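Local coordinates for protein N-acetylmuramoyl-L-alanine amidase (Peptoclostridium difficile, PDB 4RN7) that probably cleaves the amide bond between N-acetylmuramic acid and L-alanine in peptidoglycan, as the zinc-binding amidase domain of a longer, membrane-associated protein, at residues T93-W98 / S120-R125; Q112-T117 / Q176-Y181. All coordinates share one frame; numbering follows the deposited sequence. Where two conformers were deposited one is given.

Interaction 1. Residues T93-W98 / S120-R125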
ATOM      1  N   THR A  93       4.163  15.180   7.137  1.00 31.83           N
ATOM      2  CA  THR A  93       3.225  14.189   7.671  1.00 27.58           C
ATOM      3  C   THR A  93       2.099  13.855   6.707  1.00 34.20           C
ATOM      4  O   THR A  93       1.814  14.623   5.790  1.00 35.75           O
ATOM      5  CB  THR A  93       2.566  14.660   8.974  1.00 36.95           C
ATOM      6  OG1 THR A  93       1.878  15.894   8.734  1.00 41.81           O
ATOM      7  CG2 THR A  93       3.603  14.844  10.062  1.00 35.16           C
ATOM      8  N   GLY A  94       1.471  12.703   6.914  1.00 31.40           N
ATOM      9  CA  GLY A  94       0.259  12.382   6.186  1.00 27.90           C
ATOM     10  C   GLY A  94       0.408  11.247   5.191  1.00 31.47           C
ATOM     11  O   GLY A  94       1.506  10.745   4.941  1.00 29.65           O
ATOM     12  N   ILE A  95      -0.716  10.861   4.602  1.00 28.36           N
ATOM     13  CA  ILE A  95      -0.755   9.727   3.697  1.00 27.09           C
ATOM     14  C   ILE A  95      -1.182  10.199   2.307  1.00 32.28           C
ATOM     15  O   ILE A  95      -2.057  11.063   2.187  1.00 31.23           O
ATOM     16  CB  ILE A  95      -1.752   8.693   4.237  1.00 29.01           C
ATOM     17  CG1 ILE A  95      -1.191   8.058   5.519  1.00 30.45           C
ATOM     18  CG2 ILE A  95      -2.057   7.608   3.203  1.00 28.40           C
ATOM     19  CD1 ILE A  95      -2.082   6.983   6.115  1.00 32.55           C
ATOM     20  N   GLU A  96      -0.562   9.645   1.265  1.00 29.02           N
ATOM     21  CA  GLU A  96      -0.983   9.927  -0.104  1.00 26.73           C
ATOM     22  C   GLU A  96      -1.024   8.607  -0.845  1.00 28.47           C
ATOM     23  O   GLU A  96      -0.358   7.650  -0.449  1.00 29.96           O
ATOM     24  CB  GLU A  96      -0.009  10.882  -0.807  1.00 28.93           C
ATOM     25  CG  GLU A  96       1.442  10.418  -0.807  1.00 31.84           C
ATOM     26  CD  GLU A  96       2.378  11.471  -1.366  1.00 41.10           C
ATOM     27  OE1 GLU A  96       2.281  12.636  -0.933  1.00 37.88           O
ATOM     28  OE2 GLU A  96       3.208  11.144  -2.240  1.00 36.95           O
ATOM     29  N   THR A  97      -1.803   8.549  -1.916  1.00 25.71           N
ATOM     30  CA  THR A  97      -1.913   7.305  -2.680  1.00 26.57           C
ATOM     31  C   THR A  97      -1.565   7.568  -4.138  1.00 28.68           C
ATOM     32  O   THR A  97      -2.086   8.506  -4.742  1.00 29.71           O
ATOM     33  CB  THR A  97      -3.336   6.760  -2.582  1.00 30.95           C
ATOM     34  OG1 THR A  97      -3.631   6.457  -1.215  1.00 29.49           O
ATOM     35  CG2 THR A  97      -3.483   5.487  -3.422  1.00 25.80           C
ATOM     36  N   TRP A  98      -0.665   6.759  -4.693  1.00 27.06           N
ATOM     37  CA  TRP A  98      -0.206   6.922  -6.067  1.00 31.55           C
ATOM     38  C   TRP A  98      -0.952   5.995  -7.019  1.00 33.59           C
ATOM     39  O   TRP A  98      -1.397   4.915  -6.622  1.00 29.43           O
ATOM     40  CB  TRP A  98       1.272   6.557  -6.179  1.00 30.38           C
ATOM     41  CG  TRP A  98       2.219   7.378  -5.354  1.00 33.35           C
ATOM     42  CD1 TRP A  98       1.923   8.458  -4.571  1.00 33.89           C
ATOM     43  CD2 TRP A  98       3.633   7.171  -5.245  1.00 33.20           C
ATOM     44  NE1 TRP A  98       3.079   8.936  -3.980  1.00 35.81           N
ATOM     45  CE2 TRP A  98       4.136   8.156  -4.375  1.00 34.66           C
ATOM     46  CE3 TRP A  98       4.521   6.236  -5.797  1.00 34.13           C
ATOM     47  CZ2 TRP A  98       5.499   8.239  -4.050  1.00 39.54           C
ATOM     48  CZ3 TRP A  98       5.871   6.322  -5.469  1.00 38.21           C
ATOM     49  CH2 TRP A  98       6.344   7.314  -4.610  1.00 37.81           C
ATOM     50  N   SER A 120     -10.692   8.727   6.739  1.00 46.66           N
ATOM     51  CA  SER A 120     -11.807   8.643   7.678  0.69 45.55           C
ATOM     52  C   SER A 120     -11.487   7.734   8.864  1.00 50.29           C
ATOM     53  O   SER A 120     -11.977   7.964   9.968  1.00 52.52           O
ATOM     54  CB  SER A 120     -13.076   8.169   6.973  0.69 47.64           C
ATOM     55  OG  SER A 120     -12.943   6.825   6.551  0.69 48.92           O
ATOM     56  N   TYR A 121     -10.661   6.720   8.635  1.00 42.17           N
ATOM     57  CA  TYR A 121     -10.304   5.740   9.666  1.00 42.34           C
ATOM     58  C   TYR A 121      -9.151   6.129  10.598  1.00 47.82           C
ATOM     59  O   TYR A 121      -9.225   5.877  11.798  1.00 53.91           O
ATOM     60  CB  TYR A 121     -10.028   4.376   9.022  1.00 37.55           C
ATOM     61  CG  TYR A 121     -11.294   3.589   8.808  1.00 39.67           C
ATOM     62  CD1 TYR A 121     -12.173   3.916   7.782  1.00 43.31           C
ATOM     63  CD2 TYR A 121     -11.624   2.532   9.646  1.00 46.04           C
ATOM     64  CE1 TYR A 121     -13.347   3.205   7.590  1.00 47.98           C
ATOM     65  CE2 TYR A 121     -12.794   1.813   9.463  1.00 48.39           C
ATOM     66  CZ  TYR A 121     -13.650   2.153   8.433  1.00 51.00           C
ATOM     67  OH  TYR A 121     -14.813   1.440   8.248  1.00 52.54           O
ATOM     68  N   VAL A 122      -8.088   6.718  10.055  1.00 38.29           N
ATOM     69  CA  VAL A 122      -6.938   7.085  10.890  1.00 35.54           C
ATOM     70  C   VAL A 122      -6.885   8.589  11.144  1.00 41.14           C
ATOM     71  O   VAL A 122      -6.207   9.047  12.078  1.00 44.18           O
ATOM     72  CB  VAL A 122      -5.600   6.602  10.299  1.00 34.87           C
ATOM     73  CG1 VAL A 122      -5.425   5.119  10.545  1.00 46.31           C
ATOM     74  CG2 VAL A 122      -5.542   6.899   8.823  1.00 45.55           C
ATOM     75  N   LYS A 123      -7.611   9.347  10.324  1.00 38.09           N
ATOM     76  CA  LYS A 123      -7.755  10.798  10.537  1.00 43.42           C
ATOM     77  C   LYS A 123      -6.384  11.468  10.546  1.00 50.87           C
ATOM     78  O   LYS A 123      -6.015  12.201  11.473  1.00 56.35           O
ATOM     79  CB  LYS A 123      -8.552  11.110  11.813  1.00 56.03           C
ATOM     80  CG  LYS A 123      -9.995  10.608  11.788  1.00 59.80           C
ATOM     81  CD  LYS A 123     -10.193   9.447  12.752  1.00 68.23           C
ATOM     82  N   VAL A 124      -5.638  11.166   9.491  1.00 38.38           N
ATOM     83  CA  VAL A 124      -4.304  11.672   9.246  1.00 36.43           C
ATOM     84  C   VAL A 124      -4.457  12.773   8.219  1.00 32.60           C
ATOM     85  O   VAL A 124      -5.537  12.959   7.652  1.00 38.39           O
ATOM     86  CB  VAL A 124      -3.429  10.576   8.629  1.00 48.68           C
ATOM     87  CG1 VAL A 124      -3.182   9.484   9.638  1.00 54.57           C
ATOM     88  CG2 VAL A 124      -4.111  10.000   7.410  1.00 42.49           C
ATOM     89  N   ARG A 125      -3.367  13.484   7.966  1.00 36.59           N
ATOM     90  CA  ARG A 125      -3.364  14.564   6.994  0.63 41.21           C
ATOM     91  C   ARG A 125      -3.585  13.983   5.603  1.00 38.54           C
ATOM     92  O   ARG A 125      -2.921  13.017   5.219  1.00 34.25           O
ATOM     93  CB  ARG A 125      -2.030  15.302   7.073  0.63 46.03           C
ATOM     94  CG  ARG A 125      -1.816  16.377   6.040  0.63 52.17           C
ATOM     95  CD  ARG A 125      -0.689  17.297   6.503  0.63 57.46           C
ATOM     96  NE  ARG A 125      -0.079  18.012   5.392  0.63 59.91           N
ATOM     97  CZ  ARG A 125      -0.462  19.218   4.989  0.63 59.59           C
ATOM     98  NH1 ARG A 125      -1.457  19.847   5.609  0.63 51.83           N
ATOM     99  NH2 ARG A 125       0.149  19.797   3.963  0.63 62.50           N
TER

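Interaction 2. Residues Q112-T117 / Q176-Y181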
ATOM      1  N   GLN A 112      -8.529   7.272  -5.228  1.00 38.21           N
ATOM      2  CA  GLN A 112      -9.312   8.260  -4.495  1.00 39.12           C
ATOM      3  C   GLN A 112     -10.189   7.607  -3.424  1.00 40.35           C
ATOM      4  O   GLN A 112     -10.294   8.111  -2.300  1.00 41.71           O
ATOM      5  CB  GLN A 112     -10.163   9.110  -5.440  1.00 44.51           C
ATOM      6  CG  GLN A 112     -10.864  10.270  -4.739  1.00 55.23           C
ATOM      7  CD  GLN A 112      -9.886  11.245  -4.090  1.00 62.66           C
ATOM      8  OE1 GLN A 112      -9.364  12.142  -4.750  1.00 71.36           O
ATOM      9  NE2 GLN A 112      -9.634  11.068  -2.791  1.00 47.13           N
ATOM     10  N   THR A 113     -10.814   6.486  -3.772  1.00 41.50           N
ATOM     11  CA  THR A 113     -11.691   5.785  -2.838  1.00 46.33           C
ATOM     12  C   THR A 113     -10.903   5.282  -1.624  1.00 35.65           C
ATOM     13  O   THR A 113     -11.302   5.519  -0.475  1.00 37.04           O
ATOM     14  CB  THR A 113     -12.441   4.637  -3.537  1.00 47.69           C
ATOM     15  OG1 THR A 113     -13.241   5.182  -4.592  1.00 46.95           O
ATOM     16  CG2 THR A 113     -13.342   3.900  -2.561  1.00 48.32           C
ATOM     17  N   VAL A 114      -9.782   4.612  -1.881  1.00 32.64           N
ATOM     18  CA  VAL A 114      -8.920   4.133  -0.802  1.00 29.95           C
ATOM     19  C   VAL A 114      -8.374   5.300   0.033  1.00 38.02           C
ATOM     20  O   VAL A 114      -8.478   5.289   1.263  1.00 33.06           O
ATOM     21  CB  VAL A 114      -7.790   3.241  -1.338  1.00 31.24           C
ATOM     22  CG1 VAL A 114      -6.710   3.029  -0.275  1.00 27.60           C
ATOM     23  CG2 VAL A 114      -8.362   1.892  -1.801  1.00 34.61           C
ATOM     24  N   GLN A 115      -7.825   6.314  -0.630  1.00 32.73           N
ATOM     25  CA  GLN A 115      -7.313   7.499   0.082  1.00 35.03           C
ATOM     26  C   GLN A 115      -8.353   8.165   0.991  1.00 36.55           C
ATOM     27  O   GLN A 115      -8.074   8.441   2.163  1.00 35.21           O
ATOM     28  CB  GLN A 115      -6.748   8.519  -0.910  1.00 30.11           C
ATOM     29  CG  GLN A 115      -6.306   9.836  -0.275  1.00 32.39           C
ATOM     30  CD  GLN A 115      -4.968   9.725   0.431  1.00 33.49           C
ATOM     31  OE1 GLN A 115      -4.199   8.794   0.190  1.00 33.06           O
ATOM     32  NE2 GLN A 115      -4.679  10.687   1.307  1.00 30.85           N
ATOM     33  N   SER A 116      -9.546   8.420   0.463  1.00 35.77           N
ATOM     34  CA  SER A 116     -10.590   9.051   1.262  1.00 38.86           C
ATOM     35  C   SER A 116     -11.017   8.188   2.445  1.00 41.10           C
ATOM     36  O   SER A 116     -11.297   8.701   3.526  1.00 39.69           O
ATOM     37  CB  SER A 116     -11.793   9.390   0.387  1.00 49.94           C
ATOM     38  OG  SER A 116     -11.440  10.365  -0.570  1.00 49.60           O
ATOM     39  N   THR A 117     -11.053   6.875   2.240  1.00 36.57           N
ATOM     40  CA  THR A 117     -11.485   5.967   3.292  1.00 41.09           C
ATOM     41  C   THR A 117     -10.432   5.901   4.405  1.00 35.94           C
ATOM     42  O   THR A 117     -10.771   5.910   5.598  1.00 38.58           O
ATOM     43  CB  THR A 117     -11.777   4.566   2.723  1.00 41.78           C
ATOM     44  OG1 THR A 117     -12.747   4.682   1.670  1.00 40.60           O
ATOM     45  CG2 THR A 117     -12.333   3.662   3.811  1.00 43.87           C
ATOM     46  N   GLN A 176     -11.697  -1.274   3.651  1.00 37.99           N
ATOM     47  CA  GLN A 176     -12.992  -0.705   3.309  1.00 40.02           C
ATOM     48  C   GLN A 176     -12.944   0.069   1.999  1.00 39.56           C
ATOM     49  O   GLN A 176     -13.915   0.060   1.244  1.00 41.04           O
ATOM     50  CB  GLN A 176     -13.528   0.163   4.449  1.00 41.60           C
ATOM     51  CG  GLN A 176     -13.906  -0.647   5.689  1.00 45.14           C
ATOM     52  CD  GLN A 176     -14.883  -1.773   5.379  1.00 54.98           C
ATOM     53  OE1 GLN A 176     -15.711  -1.668   4.472  1.00 58.15           O
ATOM     54  NE2 GLN A 176     -14.782  -2.865   6.132  1.00 53.53           N
ATOM     55  N   GLY A 177     -11.814   0.715   1.718  1.00 37.81           N
ATOM     56  CA  GLY A 177     -11.652   1.428   0.460  1.00 37.71           C
ATOM     57  C   GLY A 177     -11.623   0.478  -0.724  1.00 38.38           C
ATOM     58  O   GLY A 177     -12.273   0.706  -1.749  1.00 42.28           O
ATOM     59  N   VAL A 178     -10.857  -0.596  -0.582  1.00 36.39           N
ATOM     60  CA  VAL A 178     -10.800  -1.621  -1.616  1.00 36.70           C
ATOM     61  C   VAL A 178     -12.169  -2.254  -1.860  1.00 40.95           C
ATOM     62  O   VAL A 178     -12.589  -2.403  -3.008  1.00 43.17           O
ATOM     63  CB  VAL A 178      -9.792  -2.707  -1.244  1.00 35.98           C
ATOM     64  CG1 VAL A 178      -9.850  -3.871  -2.240  1.00 37.25           C
ATOM     65  CG2 VAL A 178      -8.403  -2.117  -1.198  1.00 34.47           C
ATOM     66  N   LEU A 179     -12.862  -2.618  -0.784  1.00 40.21           N
ATOM     67  CA  LEU A 179     -14.162  -3.281  -0.907  1.00 48.22           C
ATOM     68  C   LEU A 179     -15.181  -2.353  -1.553  1.00 49.91           C
ATOM     69  O   LEU A 179     -16.021  -2.788  -2.347  1.00 49.58           O
ATOM     70  CB  LEU A 179     -14.671  -3.742   0.463  1.00 43.38           C
ATOM     71  CG  LEU A 179     -13.925  -4.872   1.167  1.00 42.94           C
ATOM     72  CD1 LEU A 179     -14.517  -5.145   2.528  1.00 44.76           C
ATOM     73  CD2 LEU A 179     -13.978  -6.121   0.313  1.00 56.35           C
ATOM     74  N   SER A 180     -15.101  -1.075  -1.198  1.00 48.67           N
ATOM     75  CA  SER A 180     -15.975  -0.057  -1.761  1.00 52.06           C
ATOM     76  C   SER A 180     -15.709   0.132  -3.253  1.00 57.27           C
ATOM     77  O   SER A 180     -16.633   0.377  -4.030  1.00 57.74           O
ATOM     78  CB  SER A 180     -15.797   1.261  -1.014  1.00 51.61           C
ATOM     79  OG  SER A 180     -16.570   2.282  -1.603  1.00 61.83           O
ATOM     80  N   TYR A 181     -14.445   0.012  -3.655  1.00 49.18           N
ATOM     81  CA  TYR A 181     -14.109   0.064  -5.071  1.00 47.46           C
ATOM     82  C   TYR A 181     -14.659  -1.164  -5.795  1.00 50.10           C
ATOM     83  O   TYR A 181     -15.358  -1.035  -6.803  1.00 53.37           O
ATOM     84  CB  TYR A 181     -12.593   0.152  -5.282  1.00 49.50           C
ATOM     85  CG  TYR A 181     -12.211   0.102  -6.749  1.00 48.14           C
ATOM     86  CD1 TYR A 181     -12.345   1.224  -7.558  1.00 46.93           C
ATOM     87  CD2 TYR A 181     -11.741  -1.071  -7.331  1.00 50.32           C
ATOM     88  CE1 TYR A 181     -12.013   1.185  -8.902  1.00 49.49           C
ATOM     89  CE2 TYR A 181     -11.401  -1.117  -8.677  1.00 50.34           C
ATOM     90  CZ  TYR A 181     -11.543   0.012  -9.455  1.00 51.64           C
ATOM     91  OH  TYR A 181     -11.212  -0.029 -10.790  1.00 57.76           O
TER

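Interaction 1. Residues T93-W98 / S120-R125
In the beta-alpha-beta unit of strand 95-99, helix 107-122 and strand 126-131, this contact lies where the chain leaves the helix and returns to the sheet beside the strand it started from. A single hydrogen bond crosses between the segments: Ile95 N gives its hydrogen to Arg125 O at 3.1 Å. The N-H...O angle of 161° makes it fairly straight, and the donor comes in nearly along the C=O axis. It lies next to the parallel pairing of strands 95-99 and 126-131, where Ile95 bonds with Arg127 and Thr97 with Gly128 and Val130. Gly94 lets the chains come this close. Its CA stands 3.4 Å from Arg125 O, where a side chain would collide with that oxygen, and its positive phi (112°) also suits a residue without one.

The apolar part is small. Ile95 has CG1 anti to its carbonyl carbon and an extended chi2 (-178°), which carries CD1 to CG2 of Val124 at 3.9 Å; the two side chains cross obliquely. CG2 of Val122 lies farther from the same CD1, at 4.4 Å. Lys123, with positive phi, ends the run of helical angles, after which Val124 packs on Ile95 more closely than Val122 does.

On the outer side Arg125 runs extended from CG to NE across Thr93 at about a right angle, its CD 3.7 Å from Thr93 OG1. Thr93 O lies at the edge of the guanidinium, in its plane, but 3.9 Å from NE, and takes a hydrogen bond from Arg127 instead.

Within 93-98, Trp98 NE1 donates to Glu96 OE2. One backbone bond thus supplies the directional part of the contact, with an aliphatic patch on one side and, on the exposed side, Arg125 laid against Thr93 by packing alone.

Interaction 2. Residues Q112-T117 / Q176-Y181
Helices 107-122 and 164-185 pack closely and roughly antiparallel here, the axes of the two short segments 7.9 Å apart at 143°. The tight part centres on Gly177, whose CA stands 4.0 Å from Val114 CA; a side chain on it would run into that same atom. Around this bare backbone sit three side chains of helix 107-122. Val114 lays CG2 on the peptide between Gly177 and Val178, 3.7 Å from Val178 N, and its CG2 also meets that of Val178. Thr113 points CG2, anti to its own backbone N, at Gly177 O (3.5 Å), and Thr117 brings OG1 to 3.6 Å from Gly177 CA.

Toward the more exposed side the packing thins to a few contacts: Thr113 CG2 lies 3.7 Å from Ser180 OG, and Thr117 CG2 3.8 Å from Gln176 CB. The bent Gln176 chain then leads away, its amide held by Glu172.

No hydrogen bond joins the segments. Thr117 OG1 instead donates to Thr113 O at 2.7 Å from above the carbonyl plane, and Thr113 OG1 bonds to Glu109 O. With both hydroxyls satisfied within their own helix, Thr113 turns its methyl to helix 164-185, while Thr117 meets it with CG2, CB and its already bonded OG1.

In the fold
Helix 107-122 is common to both interactions, its middle serving 112-117/176-181 and its C-terminal end serving 93-98/120-125. In interaction 2 half of the touching residues are buried and none is exposed; interaction 1 has two buried of six and the exposed Arg125, so it lies nearer the surface. Interaction 1 closes the return to the sheet through a backbone hydrogen bond, whereas interaction 2 joins two helices through van der Waals contact alone, and its Val114 reaches strand 144-151 at Ile145 and Ile147. Gln115 ties them together: its amide probably bonds to Ile95 O and Thr97 OG1. Tyr121 OH also packs on Gln176 CG. In each, the nearest pair of CA atoms includes a glycine.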